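Local coordinates for protein ORF 37 (Human herpesvirus 8 type M, PDB 3FHD) that cuts single- and double-stranded viral DNA as an endonuclease and exonuclease of the PD-(D/E)XK superfamily, helping turn branched replication intermediates into packaged unit-length genomes, at residues E103-F108 and H138-L143. Residues are numbered along the deposited sequence; the frame is centred on the assembly and turned at random.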
# COMPACT_ATOMS: atom_id res chain seq x y z
N GLU A 103 13.01 -9.18 -17.94
CA GLU A 103 12.95 -10.61 -18.26
C GLU A 103 13.42 -11.53 -17.13
O GLU A 103 13.33 -12.75 -17.23
CB GLU A 103 13.73 -10.87 -19.55
N ASP A 104 13.87 -10.94 -16.03
CA ASP A 104 14.39 -11.66 -14.86
C ASP A 104 13.42 -12.68 -14.24
O ASP A 104 13.86 -13.71 -13.71
CB ASP A 104 14.86 -10.64 -13.81
CG ASP A 104 15.96 -9.71 -14.34
OD1 ASP A 104 15.67 -8.51 -14.69
OD2 ASP A 104 17.12 -10.18 -14.46
N VAL A 105 12.12 -12.38 -14.28
CA VAL A 105 11.11 -13.22 -13.60
C VAL A 105 10.96 -14.52 -14.37
O VAL A 105 11.08 -15.61 -13.79
CB VAL A 105 9.75 -12.52 -13.46
CG1 VAL A 105 8.69 -13.50 -12.95
CG2 VAL A 105 9.85 -11.34 -12.51
N CYS A 106 10.75 -14.39 -15.67
CA CYS A 106 10.63 -15.52 -16.56
C CYS A 106 11.93 -16.36 -16.56
O CYS A 106 11.88 -17.59 -16.50
CB CYS A 106 10.25 -15.00 -17.97
SG CYS A 106 9.78 -16.21 -19.18
N ASN A 107 13.09 -15.70 -16.58
CA ASN A 107 14.37 -16.41 -16.57
C ASN A 107 14.50 -17.29 -15.35
O ASN A 107 14.97 -18.42 -15.46
CB ASN A 107 15.55 -15.44 -16.61
CG ASN A 107 15.76 -14.84 -17.99
OD1 ASN A 107 15.28 -15.37 -18.99
ND2 ASN A 107 16.48 -13.72 -18.05
N PHE A 108 14.09 -16.77 -14.19
CA PHE A 108 14.17 -17.51 -12.93
C PHE A 108 13.29 -18.77 -12.90
O PHE A 108 13.75 -19.83 -12.47
CB PHE A 108 13.86 -16.62 -11.72
CG PHE A 108 14.09 -17.32 -10.37
CD1 PHE A 108 15.37 -17.34 -9.80
CD2 PHE A 108 13.04 -17.95 -9.71
CE1 PHE A 108 15.59 -17.99 -8.56
CE2 PHE A 108 13.25 -18.60 -8.48
CZ PHE A 108 14.53 -18.62 -7.90
N HIS A 138 9.45 -16.44 -2.57
CA HIS A 138 9.96 -15.16 -2.08
C HIS A 138 10.81 -14.44 -3.13
O HIS A 138 10.65 -13.21 -3.37
CB HIS A 138 10.79 -15.36 -0.81
CG HIS A 138 11.33 -14.09 -0.22
ND1 HIS A 138 12.65 -13.94 0.14
CD2 HIS A 138 10.73 -12.91 0.04
CE1 HIS A 138 12.84 -12.72 0.61
NE2 HIS A 138 11.69 -12.07 0.56
N HIS A 139 11.71 -15.19 -3.75
CA HIS A 139 12.55 -14.62 -4.80
C HIS A 139 11.73 -14.09 -5.99
O HIS A 139 11.94 -12.96 -6.42
CB HIS A 139 13.65 -15.59 -5.25
CG HIS A 139 14.58 -14.97 -6.24
ND1 HIS A 139 15.70 -14.26 -5.86
CD2 HIS A 139 14.55 -14.92 -7.59
CE1 HIS A 139 16.34 -13.84 -6.93
NE2 HIS A 139 15.66 -14.21 -7.99
N ILE A 140 10.76 -14.88 -6.47
CA ILE A 140 9.85 -14.42 -7.52
C ILE A 140 9.09 -13.12 -7.14
O ILE A 140 9.03 -12.14 -7.91
CB ILE A 140 8.88 -15.57 -7.97
CG1 ILE A 140 9.63 -16.69 -8.76
CG2 ILE A 140 7.67 -15.01 -8.72
CD1 ILE A 140 10.26 -16.24 -10.04
N CYS A 141 8.53 -13.09 -5.94
CA CYS A 141 7.77 -11.93 -5.48
C CYS A 141 8.64 -10.66 -5.40
O CYS A 141 8.19 -9.54 -5.74
CB CYS A 141 7.10 -12.26 -4.15
SG CYS A 141 5.78 -13.49 -4.34
N CYS A 142 9.89 -10.85 -4.99
CA CYS A 142 10.86 -9.76 -4.97
C CYS A 142 11.19 -9.25 -6.37
O CYS A 142 11.38 -8.04 -6.57
CB CYS A 142 12.15 -10.20 -4.27
SG CYS A 142 11.97 -10.32 -2.48
N LEU A 143 11.29 -10.17 -7.33
CA LEU A 143 11.59 -9.77 -8.71
C LEU A 143 10.42 -9.02 -9.34
O LEU A 143 10.63 -8.03 -10.05
CB LEU A 143 11.96 -11.01 -9.55
CG LEU A 143 13.36 -11.62 -9.38
CD1 LEU A 143 13.37 -12.84 -10.29
CD2 LEU A 143 14.57 -10.68 -9.69
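F108 and H139 bring their rings together where the first turns of helix 104-113 pack nearly antiparallel against the middle of helix 134-147, the short axes 9.7 Å apart at their closest and inclined at 162°. In both residues CG lies anti to the backbone N (chi1 -173° in F108), and both CA-CB bonds are directed at the opposite helix. H139 sets CD2 over one face of the phenyl ring, toward its rim, 3.4 Å from F108 CD1, and NE2 lies beside it, 3.6 Å from the same atom. The planes are tilted by 32° and the centroids lie 4.3 Å apart, so the overlap is close but oblique. At the other ortho carbon of the phenyl, I140 extends its CD1 methyl to 3.3 Å from F108 CD2, with CG1 of the same isoleucine just behind.

One turn back toward the N-terminal end of helix 104-113, V105 and L143 run past each other in opposite directions. CG2 of V105 settles 3.7 Å from L143 CB, while the leucine fork reaches on to D104, its CD1 methyl lying 3.6 Å from the carbonyl O of D104. That oxygen is already engaged within its own helix, accepting the backbone N-H of F108. V105 also packs on F93, which brings in helix 83-100, and I140 also touches F109, the next residue of helix 104-113, and M132 in a loop; the contact lies away from the magnesium site.

No hydrogen bond crosses between the segments: between them the contact is van der Waals, made by methyls and rings, and the imidazole meets the phenyl through CD2 and NE2, its polarity contributing no directional bond across this contact.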